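Local coordinates for extracellular solute-binding protein family 1 (Pseudothermotoga lettingae, PDB 5CI5) that binds alpha-D-tagatose and probably hands such sugars to an ABC transporter for uptake, as the extracellular solute-binding component, at residues 114-119 and 362-367; 384-389 and 399-404; 71-76 and 96-101; 164-169 and 234-239. One frame throughout, in Å; residues are numbered along the deposited sequence.

Interaction 1: 114-119 and 362-367; sequences QIWPNL and ETFPHA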
loop_
_atom_site.group_PDB
_atom_site.type_symbol
_atom_site.label_atom_id
_atom_site.label_comp_id
_atom_site.label_asym_id
_atom_site.label_seq_id
_atom_site.Cartn_x
_atom_site.Cartn_y
_atom_site.Cartn_z
ATOM N N GLN A 114 14.776 13.236 9.213
ATOM C CA GLN A 114 13.325 13.339 9.455
ATOM C C GLN A 114 12.525 12.166 8.867
ATOM O O GLN A 114 11.377 11.987 9.220
ATOM C CB GLN A 114 12.780 14.657 8.910
ATOM C CG GLN A 114 13.199 15.872 9.777
ATOM C CD GLN A 114 12.768 15.702 11.207
ATOM O OE1 GLN A 114 11.604 15.425 11.480
ATOM N NE2 GLN A 114 13.721 15.818 12.139
ATOM N N ILE A 115 13.113 11.355 7.985
ATOM C CA ILE A 115 12.363 10.231 7.404
ATOM C C ILE A 115 12.171 9.189 8.496
ATOM O O ILE A 115 13.135 8.882 9.232
ATOM C CB ILE A 115 13.120 9.627 6.173
ATOM C CG1 ILE A 115 13.360 10.734 5.137
ATOM C CG2 ILE A 115 12.401 8.410 5.577
ATOM C CD1 ILE A 115 12.100 11.334 4.582
ATOM N N TRP A 116 10.944 8.685 8.656
ATOM C CA TRP A 116 10.702 7.616 9.623
ATOM C C TRP A 116 11.704 6.479 9.404
ATOM O O TRP A 116 11.835 5.971 8.305
ATOM C CB TRP A 116 9.291 7.071 9.516
ATOM C CG TRP A 116 8.197 8.032 9.829
ATOM C CD1 TRP A 116 7.397 8.658 8.931
ATOM C CD2 TRP A 116 7.764 8.459 11.130
ATOM N NE1 TRP A 116 6.495 9.463 9.591
ATOM C CE2 TRP A 116 6.695 9.348 10.941
ATOM C CE3 TRP A 116 8.181 8.167 12.437
ATOM C CZ2 TRP A 116 6.021 9.953 12.012
ATOM C CZ3 TRP A 116 7.510 8.786 13.508
ATOM C CH2 TRP A 116 6.454 9.662 13.280
ATOM N N PRO A 117 12.403 6.061 10.459
ATOM C CA PRO A 117 13.538 5.160 10.213
ATOM C C PRO A 117 13.188 3.766 9.741
ATOM O O PRO A 117 14.070 3.121 9.144
ATOM C CB PRO A 117 14.234 5.070 11.580
ATOM C CG PRO A 117 13.671 6.098 12.402
ATOM C CD PRO A 117 12.355 6.526 11.852
ATOM N N ASN A 118 11.975 3.292 10.015
ATOM C CA ASN A 118 11.587 1.981 9.566
ATOM C C ASN A 118 11.422 1.962 8.068
ATOM O O ASN A 118 11.291 0.904 7.472
ATOM C CB ASN A 118 10.309 1.517 10.269
ATOM C CG ASN A 118 9.141 2.486 10.116
ATOM O OD1 ASN A 118 9.305 3.720 10.137
ATOM N ND2 ASN A 118 7.934 1.924 10.010
ATOM N N LEU A 119 11.460 3.136 7.437
ATOM C CA LEU A 119 11.333 3.168 5.983
ATOM C C LEU A 119 12.670 2.906 5.275
ATOM O O LEU A 119 12.671 2.505 4.112
ATOM C CB LEU A 119 10.757 4.523 5.516
ATOM C CG LEU A 119 9.378 4.843 6.118
ATOM C CD1 LEU A 119 8.872 6.225 5.662
ATOM C CD2 LEU A 119 8.356 3.736 5.766
ATOM N N GLU A 362 -0.075 5.249 16.134
ATOM C CA GLU A 362 0.160 4.213 17.127
ATOM C C GLU A 362 0.458 2.861 16.507
ATOM O O GLU A 362 1.236 2.093 17.053
ATOM C CB GLU A 362 -1.050 4.108 18.060
ATOM C CG GLU A 362 -1.027 5.169 19.116
ATOM C CD GLU A 362 0.213 5.052 20.006
ATOM O OE1 GLU A 362 0.366 4.016 20.696
ATOM O OE2 GLU A 362 1.046 5.980 19.977
ATOM N N THR A 363 -0.147 2.586 15.355
ATOM C CA THR A 363 -0.020 1.278 14.709
ATOM C C THR A 363 1.240 1.177 13.836
ATOM O O THR A 363 1.904 0.135 13.782
ATOM C CB THR A 363 -1.270 1.001 13.860
ATOM O OG1 THR A 363 -2.421 1.004 14.713
ATOM C CG2 THR A 363 -1.198 -0.323 13.170
ATOM N N PHE A 364 1.552 2.276 13.147
ATOM C CA PHE A 364 2.625 2.325 12.147
ATOM C C PHE A 364 3.950 1.663 12.576
ATOM O O PHE A 364 4.530 0.902 11.825
ATOM C CB PHE A 364 2.821 3.807 11.770
ATOM C CG PHE A 364 3.885 4.065 10.742
ATOM C CD1 PHE A 364 3.651 3.799 9.403
ATOM C CD2 PHE A 364 5.103 4.602 11.110
ATOM C CE1 PHE A 364 4.612 4.054 8.457
ATOM C CE2 PHE A 364 6.073 4.864 10.159
ATOM C CZ PHE A 364 5.838 4.589 8.836
ATOM N N PRO A 365 4.443 1.959 13.796
ATOM C CA PRO A 365 5.762 1.419 14.166
ATOM C C PRO A 365 5.785 -0.106 14.239
ATOM O O PRO A 365 6.860 -0.705 14.120
ATOM C CB PRO A 365 6.029 2.013 15.549
ATOM C CG PRO A 365 5.017 3.059 15.757
ATOM C CD PRO A 365 3.891 2.864 14.817
ATOM N N HIS A 366 4.625 -0.715 14.433
ATOM C CA HIS A 366 4.528 -2.178 14.486
ATOM C C HIS A 366 4.243 -2.831 13.145
ATOM O O HIS A 366 4.198 -4.066 13.052
ATOM C CB HIS A 366 3.436 -2.603 15.455
ATOM C CG HIS A 366 3.697 -2.205 16.874
ATOM N ND1 HIS A 366 4.777 -2.681 17.590
ATOM C CD2 HIS A 366 3.020 -1.384 17.710
ATOM C CE1 HIS A 366 4.757 -2.157 18.806
ATOM N NE2 HIS A 366 3.699 -1.373 18.906
ATOM N N ALA A 367 4.024 -2.031 12.111
ATOM C CA ALA A 367 3.603 -2.591 10.826
ATOM C C ALA A 367 4.728 -3.427 10.241
ATOM O O ALA A 367 5.890 -2.976 10.185
ATOM C CB ALA A 367 3.220 -1.499 9.872
HETATM O O HOH W 1 7.311 -0.853 10.744
#
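The loop 114-119 and the C-terminal end of helix 355-363 have their nearest CA atoms at N118 and P365, 7.4 Å apart, and no backbone hydrogen bond links the two segments; it is F364, not P365, that touches N118. W116 to L119 form a tight turn, with L119 N bonded to W116 O, while 364-366 tighten into a 3-10 turn carrying F364. The F364 ring, with CG anti to the backbone N (chi1 -180°), is central and reaches between W116, N118 and L119. Its edge points at the face of the W116 indole in a T-shaped pair, the ring centroids 5.1 Å apart and the planes at 62°; F364 CE2 comes within 3.8 Å of W116 CG. N118 ND2 stands over a face of the same phenyl ring, the amide plane nearly perpendicular to it (86°), with N118 OD1 3.4 Å from F364 CE2 and N118 ND2 3.6 Å from F364 CZ. At the ring's edge, F364 CZ meets L119 CD2 at 4.1 Å. N118 ND2 donates to a water 2.9 Å away, which sits 2.6 Å from A367 O and probably donates to it, with P365 O a weak alternative. F364 also packs on L298 and T136, from two strands of the main sheet. The contact therefore pairs apolar packing with a water-mediated polar margin, the N118 amide touching the ring while bonding the water.

Interaction 2: 384-389 and 399-404; sequences QTMVQR and EAIKIA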
loop_
_atom_site.group_PDB
_atom_site.type_symbol
_atom_site.label_atom_id
_atom_site.label_comp_id
_atom_site.label_asym_id
_atom_site.label_seq_id
_atom_site.Cartn_x
_atom_site.Cartn_y
_atom_site.Cartn_z
ATOM N N GLN A 384 -0.934 -14.187 -4.850
ATOM C CA GLN A 384 -2.115 -13.803 -5.619
ATOM C C GLN A 384 -2.774 -15.044 -6.248
ATOM O O GLN A 384 -3.993 -15.235 -6.167
ATOM C CB GLN A 384 -1.741 -12.794 -6.708
ATOM C CG GLN A 384 -1.282 -11.444 -6.141
ATOM C CD GLN A 384 -0.559 -10.590 -7.164
ATOM O OE1 GLN A 384 0.417 -9.893 -6.846
ATOM N NE2 GLN A 384 -0.987 -10.690 -8.403
ATOM N N THR A 385 -1.960 -15.872 -6.896
ATOM C CA THR A 385 -2.464 -17.060 -7.564
ATOM C C THR A 385 -3.095 -18.045 -6.564
ATOM O O THR A 385 -4.164 -18.591 -6.800
ATOM C CB THR A 385 -1.330 -17.731 -8.363
ATOM O OG1 THR A 385 -0.899 -16.842 -9.406
ATOM C CG2 THR A 385 -1.794 -19.070 -8.975
HETATM N N MSE A 386 -2.436 -18.220 -5.429
HETATM C CA MSE A 386 -2.925 -19.058 -4.343
HETATM C C MSE A 386 -4.358 -18.659 -3.964
HETATM O O MSE A 386 -5.292 -19.495 -3.955
HETATM C CB MSE A 386 -1.981 -18.930 -3.149
HETATM C CG MSE A 386 -2.372 -19.757 -1.969
HETATM SE SE MSE A 386 -1.293 -19.338 -0.439
HETATM C CE MSE A 386 -1.933 -17.534 -0.117
ATOM N N VAL A 387 -4.547 -17.372 -3.673
ATOM C CA VAL A 387 -5.852 -16.892 -3.251
ATOM C C VAL A 387 -6.868 -17.083 -4.371
ATOM O O VAL A 387 -7.996 -17.563 -4.126
ATOM C CB VAL A 387 -5.782 -15.418 -2.831
ATOM C CG1 VAL A 387 -7.179 -14.841 -2.584
ATOM C CG2 VAL A 387 -4.922 -15.282 -1.593
ATOM N N GLN A 388 -6.491 -16.729 -5.592
ATOM C CA GLN A 388 -7.439 -16.817 -6.700
ATOM C C GLN A 388 -7.898 -18.238 -6.953
ATOM O O GLN A 388 -9.086 -18.465 -7.202
ATOM C CB GLN A 388 -6.853 -16.285 -8.013
ATOM C CG GLN A 388 -6.833 -14.833 -8.149
ATOM C CD GLN A 388 -7.240 -14.378 -9.560
ATOM O OE1 GLN A 388 -6.959 -15.052 -10.572
ATOM N NE2 GLN A 388 -7.921 -13.249 -9.623
ATOM N N ARG A 389 -6.985 -19.197 -6.875
ATOM C CA ARG A 389 -7.305 -20.576 -7.227
ATOM C C ARG A 389 -8.280 -21.140 -6.200
ATOM O O ARG A 389 -9.133 -21.952 -6.528
ATOM C CB ARG A 389 -6.028 -21.418 -7.331
ATOM C CG ARG A 389 -5.158 -21.059 -8.552
ATOM C CD ARG A 389 -5.232 -22.107 -9.655
ATOM N NE ARG A 389 -4.084 -22.997 -9.646
ATOM C CZ ARG A 389 -4.070 -24.199 -10.212
ATOM N NH1 ARG A 389 -5.149 -24.666 -10.835
ATOM N NH2 ARG A 389 -2.976 -24.935 -10.153
ATOM N N GLU A 399 -4.233 -27.551 -0.905
ATOM C CA GLU A 399 -3.515 -27.738 -2.166
ATOM C C GLU A 399 -2.839 -26.433 -2.620
ATOM O O GLU A 399 -1.704 -26.429 -3.105
ATOM C CB GLU A 399 -4.469 -28.243 -3.250
ATOM C CG GLU A 399 -5.025 -29.633 -3.017
ATOM C CD GLU A 399 -6.250 -29.973 -3.895
ATOM O OE1 GLU A 399 -6.944 -29.060 -4.408
ATOM O OE2 GLU A 399 -6.531 -31.180 -4.059
ATOM N N ALA A 400 -3.538 -25.320 -2.458
ATOM C CA ALA A 400 -3.055 -24.043 -2.992
ATOM C C ALA A 400 -1.829 -23.562 -2.225
ATOM O O ALA A 400 -0.875 -23.043 -2.813
ATOM C CB ALA A 400 -4.161 -23.006 -2.940
ATOM N N ILE A 401 -1.882 -23.669 -0.905
ATOM C CA ILE A 401 -0.820 -23.166 -0.048
ATOM C C ILE A 401 0.449 -24.036 -0.185
ATOM O O ILE A 401 1.559 -23.508 -0.156
ATOM C CB ILE A 401 -1.326 -23.072 1.431
ATOM C CG1 ILE A 401 -0.469 -22.103 2.258
ATOM C CG2 ILE A 401 -1.411 -24.452 2.070
ATOM C CD1 ILE A 401 -1.104 -21.729 3.610
ATOM N N LYS A 402 0.286 -25.347 -0.392
ATOM C CA LYS A 402 1.414 -26.219 -0.707
ATOM C C LYS A 402 2.169 -25.769 -1.950
ATOM O O LYS A 402 3.408 -25.616 -1.913
ATOM C CB LYS A 402 0.933 -27.661 -0.883
ATOM C CG LYS A 402 2.052 -28.625 -1.313
ATOM C CD LYS A 402 1.491 -30.000 -1.630
ATOM C CE LYS A 402 2.563 -30.948 -2.147
ATOM N NZ LYS A 402 3.082 -30.600 -3.508
ATOM N N ILE A 403 1.435 -25.563 -3.043
ATOM C CA ILE A 403 2.022 -25.152 -4.316
ATOM C C ILE A 403 2.698 -23.796 -4.213
ATOM O O ILE A 403 3.831 -23.611 -4.665
ATOM C CB ILE A 403 0.955 -25.124 -5.416
ATOM C CG1 ILE A 403 0.564 -26.566 -5.758
ATOM C CG2 ILE A 403 1.481 -24.387 -6.663
ATOM C CD1 ILE A 403 -0.631 -26.672 -6.646
ATOM N N ALA A 404 2.009 -22.835 -3.605
ATOM C CA ALA A 404 2.567 -21.503 -3.475
ATOM C C ALA A 404 3.882 -21.507 -2.712
ATOM O O ALA A 404 4.846 -20.854 -3.105
ATOM C CB ALA A 404 1.550 -20.570 -2.787
#
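Two consecutive helices near the C-terminus, 376-391 and 397-413, form an antiparallel hairpin, and this contact is part of the seam between them. Over the short segments the axes approach to 8.9 Å at 164°. M386, present as selenomethionine, contributes the largest share of the interface, facing the small residues A400 and A404 one turn apart. Close approach is greatest at M386 and A400, whose CA atoms are only 5.2 Å apart. The M386 chain leaves the helix with CG anti to the backbone N (chi1 -179°), runs on extended, and bends only at its last torsion. M386 CG lies alongside A400, 3.8 Å from A400 CB and 3.7 Å from A400 O. Further out, M386 SE rests between I401 and A404: it is 3.9 Å from I401 CG1 and equally 3.9 Å from A404 CB. The base of the same side chain also touches A404, M386 CB to A404 CB at 3.9 Å. The alanine methyls thus let the backbones come near while the long selenomethionine packs beside them, all by dispersion contacts with no hydrogen bond across the seam. At the connecting end, a backbone bond joins R389 to L395. On the body side, M386 and I401 both pack on Y196 of helix 190-202 and on L226 of helix 220-234, which places the hairpin against those two helices.

Interaction 3: 71-76 and 96-101; sequences TALQAG and KGWLEP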
loop_
_atom_site.group_PDB
_atom_site.type_symbol
_atom_site.label_atom_id
_atom_site.label_comp_id
_atom_site.label_asym_id
_atom_site.label_seq_id
_atom_site.Cartn_x
_atom_site.Cartn_y
_atom_site.Cartn_z
ATOM N N THR A 71 9.230 -2.348 -17.767
ATOM C CA THR A 71 9.427 -2.274 -19.216
ATOM C C THR A 71 10.385 -1.145 -19.574
ATOM O O THR A 71 11.324 -1.312 -20.365
ATOM C CB THR A 71 8.075 -2.056 -19.936
ATOM O OG1 THR A 71 7.225 -3.185 -19.688
ATOM C CG2 THR A 71 8.274 -1.873 -21.451
ATOM N N ALA A 72 10.171 0.008 -18.957
ATOM C CA ALA A 72 11.005 1.169 -19.218
ATOM C C ALA A 72 12.430 0.992 -18.683
ATOM O O ALA A 72 13.408 1.375 -19.332
ATOM C CB ALA A 72 10.373 2.401 -18.612
ATOM N N LEU A 73 12.559 0.451 -17.481
ATOM C CA LEU A 73 13.871 0.338 -16.885
ATOM C C LEU A 73 14.704 -0.696 -17.626
ATOM O O LEU A 73 15.913 -0.510 -17.828
ATOM C CB LEU A 73 13.769 -0.009 -15.401
ATOM C CG LEU A 73 13.144 1.028 -14.476
ATOM C CD1 LEU A 73 12.955 0.480 -13.084
ATOM C CD2 LEU A 73 14.010 2.295 -14.432
ATOM N N GLN A 74 14.066 -1.775 -18.066
ATOM C CA GLN A 74 14.758 -2.767 -18.885
ATOM C C GLN A 74 15.299 -2.149 -20.162
ATOM O O GLN A 74 16.393 -2.496 -20.602
ATOM C CB GLN A 74 13.837 -3.922 -19.254
ATOM C CG GLN A 74 13.451 -4.810 -18.130
ATOM C CD GLN A 74 12.479 -5.895 -18.575
ATOM O OE1 GLN A 74 11.722 -5.713 -19.534
ATOM N NE2 GLN A 74 12.506 -7.033 -17.887
ATOM N N ALA A 75 14.524 -1.246 -20.760
ATOM C CA ALA A 75 14.887 -0.626 -22.035
ATOM C C ALA A 75 15.862 0.547 -21.889
ATOM O O ALA A 75 16.444 0.995 -22.865
ATOM C CB ALA A 75 13.623 -0.167 -22.753
ATOM N N GLY A 76 16.057 1.048 -20.675
ATOM C CA GLY A 76 16.927 2.201 -20.474
ATOM C C GLY A 76 16.297 3.531 -20.807
ATOM O O GLY A 76 17.006 4.518 -20.995
ATOM N N LYS A 96 19.592 -5.139 -10.088
ATOM C CA LYS A 96 19.879 -5.227 -11.503
ATOM C C LYS A 96 20.782 -4.099 -12.016
ATOM O O LYS A 96 21.189 -4.112 -13.177
ATOM C CB LYS A 96 18.578 -5.219 -12.313
ATOM C CG LYS A 96 17.722 -6.446 -12.049
ATOM C CD LYS A 96 16.457 -6.454 -12.821
ATOM C CE LYS A 96 15.783 -7.822 -12.711
ATOM N NZ LYS A 96 16.594 -8.879 -13.402
ATOM N N GLY A 97 21.088 -3.131 -11.164
ATOM C CA GLY A 97 21.830 -1.956 -11.581
ATOM C C GLY A 97 20.982 -0.888 -12.255
ATOM O O GLY A 97 21.499 -0.016 -12.926
ATOM N N TRP A 98 19.664 -0.967 -12.090
ATOM C CA TRP A 98 18.757 -0.065 -12.795
ATOM C C TRP A 98 18.606 1.288 -12.123
ATOM O O TRP A 98 18.066 2.228 -12.737
ATOM C CB TRP A 98 17.386 -0.711 -12.909
ATOM C CG TRP A 98 17.285 -1.845 -13.885
ATOM C CD1 TRP A 98 18.214 -2.257 -14.791
ATOM C CD2 TRP A 98 16.160 -2.726 -14.035
ATOM N NE1 TRP A 98 17.735 -3.332 -15.496
ATOM C CE2 TRP A 98 16.478 -3.641 -15.048
ATOM C CE3 TRP A 98 14.920 -2.834 -13.396
ATOM C CZ2 TRP A 98 15.585 -4.641 -15.467
ATOM C CZ3 TRP A 98 14.030 -3.817 -13.823
ATOM C CH2 TRP A 98 14.382 -4.719 -14.832
ATOM N N LEU A 99 19.040 1.388 -10.868
ATOM C CA LEU A 99 18.865 2.609 -10.073
ATOM C C LEU A 99 20.172 3.295 -9.656
ATOM O O LEU A 99 21.141 2.660 -9.265
ATOM C CB LEU A 99 18.060 2.297 -8.802
ATOM C CG LEU A 99 16.662 1.719 -8.997
ATOM C CD1 LEU A 99 15.976 1.571 -7.642
ATOM C CD2 LEU A 99 15.766 2.525 -9.930
ATOM N N GLU A 100 20.165 4.613 -9.759
ATOM C CA GLU A 100 21.259 5.450 -9.258
ATOM C C GLU A 100 21.275 5.427 -7.732
ATOM O O GLU A 100 20.231 5.594 -7.111
ATOM C CB GLU A 100 21.075 6.881 -9.764
ATOM C CG GLU A 100 22.166 7.859 -9.356
ATOM C CD GLU A 100 23.428 7.745 -10.178
ATOM O OE1 GLU A 100 23.532 6.866 -11.072
ATOM O OE2 GLU A 100 24.324 8.575 -9.954
ATOM N N PRO A 101 22.452 5.209 -7.114
ATOM C CA PRO A 101 22.494 5.280 -5.644
ATOM C C PRO A 101 22.195 6.690 -5.158
ATOM O O PRO A 101 22.494 7.680 -5.844
ATOM C CB PRO A 101 23.940 4.879 -5.297
ATOM C CG PRO A 101 24.717 5.249 -6.514
ATOM C CD PRO A 101 23.788 4.964 -7.680
#
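The indole of W98 lies between the end of helix 62-75 on one face and K96, two residues earlier in its own segment, on the other. Over the first face sits L73, whose CB is 3.6 Å above the W98 plane toward the rim, with the backbone of L73 and Q74 beside it; on the opposite face the K96 chain lies with CD 3.3 Å from the plane. Both sides of the contact are helix ends closed by Schellman motifs: G76, with positive phi, finishes helix 62-75, and G97 does the same for helix 89-95 just ahead of the tryptophan. W98 points its CB toward helix 62-75, and a chi2 near zero (-9°) sets the turn of the ring. There, L73 CB meets W98 CE3 at 3.7 Å and L73 CD1 approaches the same carbon at 3.9 Å. L73 also packs on F93 of helix 89-95 and on P306, while W98 and E100 have backbone bonds to S307 and I305. Q74 runs side by side with the indole, its terminal amide turned 86° to the ring plane. The touch is made by its aliphatic part: Q74 CG is 3.4 Å from both W98 CZ2 and W98 CH2.

Interaction 4: 164-169 and 234-239; sequences ELLDAA and KKYNVS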
loop_
_atom_site.group_PDB
_atom_site.type_symbol
_atom_site.label_atom_id
_atom_site.label_comp_id
_atom_site.label_asym_id
_atom_site.label_seq_id
_atom_site.Cartn_x
_atom_site.Cartn_y
_atom_site.Cartn_z
ATOM N N GLU A 164 -15.627 -11.089 15.890
ATOM C CA GLU A 164 -16.442 -9.877 15.831
ATOM C C GLU A 164 -16.557 -9.371 14.393
ATOM O O GLU A 164 -17.620 -8.898 13.985
ATOM C CB GLU A 164 -15.857 -8.802 16.748
ATOM C CG GLU A 164 -16.021 -9.160 18.218
ATOM C CD GLU A 164 -15.250 -8.241 19.161
ATOM O OE1 GLU A 164 -14.523 -7.347 18.694
ATOM O OE2 GLU A 164 -15.375 -8.433 20.387
ATOM N N LEU A 165 -15.490 -9.524 13.611
ATOM C CA LEU A 165 -15.502 -9.076 12.215
ATOM C C LEU A 165 -16.545 -9.863 11.457
ATOM O O LEU A 165 -17.340 -9.315 10.700
ATOM C CB LEU A 165 -14.122 -9.247 11.565
ATOM C CG LEU A 165 -14.028 -9.110 10.040
ATOM C CD1 LEU A 165 -14.476 -7.736 9.653
ATOM C CD2 LEU A 165 -12.600 -9.367 9.602
ATOM N N LEU A 166 -16.537 -11.167 11.662
ATOM C CA LEU A 166 -17.486 -12.035 10.954
ATOM C C LEU A 166 -18.915 -11.683 11.324
ATOM O O LEU A 166 -19.807 -11.589 10.456
ATOM C CB LEU A 166 -17.216 -13.496 11.286
ATOM C CG LEU A 166 -18.139 -14.535 10.660
ATOM C CD1 LEU A 166 -18.134 -14.392 9.148
ATOM C CD2 LEU A 166 -17.751 -15.937 11.060
ATOM N N ASP A 167 -19.146 -11.507 12.623
ATOM C CA ASP A 167 -20.490 -11.200 13.103
ATOM C C ASP A 167 -20.987 -9.885 12.499
ATOM O O ASP A 167 -22.108 -9.829 11.966
ATOM C CB ASP A 167 -20.522 -11.152 14.634
ATOM C CG ASP A 167 -21.944 -11.160 15.178
ATOM O OD1 ASP A 167 -22.609 -12.218 15.122
ATOM O OD2 ASP A 167 -22.399 -10.104 15.635
ATOM N N ALA A 168 -20.145 -8.854 12.507
ATOM C CA ALA A 168 -20.544 -7.560 11.970
ATOM C C ALA A 168 -20.763 -7.639 10.460
ATOM O O ALA A 168 -21.731 -7.082 9.947
ATOM C CB ALA A 168 -19.519 -6.505 12.291
ATOM N N ALA A 169 -19.842 -8.301 9.753
ATOM C CA ALA A 169 -19.971 -8.457 8.303
ATOM C C ALA A 169 -21.272 -9.194 7.924
ATOM O O ALA A 169 -21.964 -8.804 6.991
ATOM C CB ALA A 169 -18.785 -9.172 7.728
ATOM N N LYS A 234 -16.357 -16.757 -0.070
ATOM C CA LYS A 234 -16.976 -17.961 -0.668
ATOM C C LYS A 234 -18.117 -18.616 0.111
ATOM O O LYS A 234 -19.058 -19.142 -0.474
ATOM C CB LYS A 234 -15.936 -19.064 -0.850
ATOM C CG LYS A 234 -14.831 -18.806 -1.830
ATOM C CD LYS A 234 -13.861 -20.020 -1.809
ATOM C CE LYS A 234 -14.429 -21.245 -2.524
ATOM N NZ LYS A 234 -13.425 -22.359 -2.648
ATOM N N LYS A 235 -17.963 -18.688 1.420
ATOM C CA LYS A 235 -18.942 -19.353 2.283
ATOM C C LYS A 235 -19.883 -18.341 2.920
ATOM O O LYS A 235 -21.127 -18.448 2.834
ATOM C CB LYS A 235 -18.240 -20.153 3.403
ATOM C CG LYS A 235 -17.436 -21.345 2.951
ATOM C CD LYS A 235 -17.080 -22.203 4.180
ATOM C CE LYS A 235 -16.335 -23.464 3.789
ATOM N NZ LYS A 235 -15.163 -23.187 2.918
ATOM N N TYR A 236 -19.284 -17.367 3.580
ATOM C CA TYR A 236 -20.041 -16.379 4.337
ATOM C C TYR A 236 -20.667 -15.358 3.404
ATOM O O TYR A 236 -21.651 -14.721 3.755
ATOM C CB TYR A 236 -19.135 -15.689 5.374
ATOM C CG TYR A 236 -18.533 -16.639 6.390
ATOM C CD1 TYR A 236 -19.342 -17.380 7.254
ATOM C CD2 TYR A 236 -17.154 -16.780 6.500
ATOM C CE1 TYR A 236 -18.795 -18.232 8.189
ATOM C CE2 TYR A 236 -16.589 -17.637 7.434
ATOM C CZ TYR A 236 -17.411 -18.364 8.279
ATOM O OH TYR A 236 -16.834 -19.226 9.198
ATOM N N ASN A 237 -20.083 -15.198 2.217
ATOM C CA ASN A 237 -20.636 -14.306 1.192
ATOM C C ASN A 237 -20.899 -12.900 1.712
ATOM O O ASN A 237 -22.019 -12.398 1.584
ATOM C CB ASN A 237 -21.933 -14.894 0.633
ATOM C CG ASN A 237 -22.394 -14.198 -0.621
ATOM O OD1 ASN A 237 -21.591 -13.667 -1.395
ATOM N ND2 ASN A 237 -23.698 -14.192 -0.828
ATOM N N VAL A 238 -19.878 -12.253 2.282
ATOM C CA VAL A 238 -20.022 -10.881 2.774
ATOM C C VAL A 238 -19.300 -9.838 1.911
ATOM O O VAL A 238 -19.301 -8.648 2.227
ATOM C CB VAL A 238 -19.527 -10.747 4.226
ATOM C CG1 VAL A 238 -20.432 -11.559 5.147
ATOM C CG2 VAL A 238 -18.071 -11.152 4.367
ATOM N N SER A 239 -18.729 -10.303 0.812
ATOM C CA SER A 239 -17.941 -9.494 -0.112
ATOM C C SER A 239 -18.549 -9.451 -1.508
ATOM O O SER A 239 -19.143 -10.435 -1.980
ATOM C CB SER A 239 -16.530 -10.084 -0.217
ATOM O OG SER A 239 -15.672 -9.278 -1.016
#
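L166 and Y236 meet at about a right angle, with the leucine's branched end set over one face of the tyrosine ring. Methyl CD1 of L166 lies 3.6 Å from the Y236 ring centroid and 12° off the normal, a CH-pi contact close to the ring axis. The second methyl reaches farther along the ring, L166 CD2 being 3.7 Å from Y236 CZ, so the two branches together span the face from the CG end to the phenol end. L166 can do this because CG stands anti to the backbone N (chi1 178°), swinging the branch out toward a ring that its CB bond does not face. One turn on, A169 meets V238, and both point their CB at the other segment. A169 CB is 3.9 Å from V238 CG1, and that methyl also lies 3.7 Å from A169 O, a carbonyl that accepts a hydrogen bond from T173 OG1. Between Y236 and V238, N237 turns the chain with positive phi. L166 and V238 both pack on L232 of helix 220-234, and A169 touches M261 of strand 261-264, so helix 162-172 lies against the end of helix 220-234 and the edge of the three-stranded sheet.

How the interactions relate
Interaction 2 is the one fully buried contact, an aliphatic seam between two helices, whereas interactions 1, 3 and 4 are partly buried and each sets an aromatic ring of one segment against the other. The rings are used differently: edge to face between two aromatics in interaction 1, alkyl and backbone atoms over an indole in interaction 3, methyls over a tyrosine in interaction 4. Interaction 1 alone has a water between its segments, and it lies nearest the chain's centre. Interactions 2 and 4 share helix 220-234, which backs the first and ends at the second; their nearest atoms are about 6 Å apart. Interactions 3 and 4 lie on opposite sides of the chain's centre, with centres 44 Å apart.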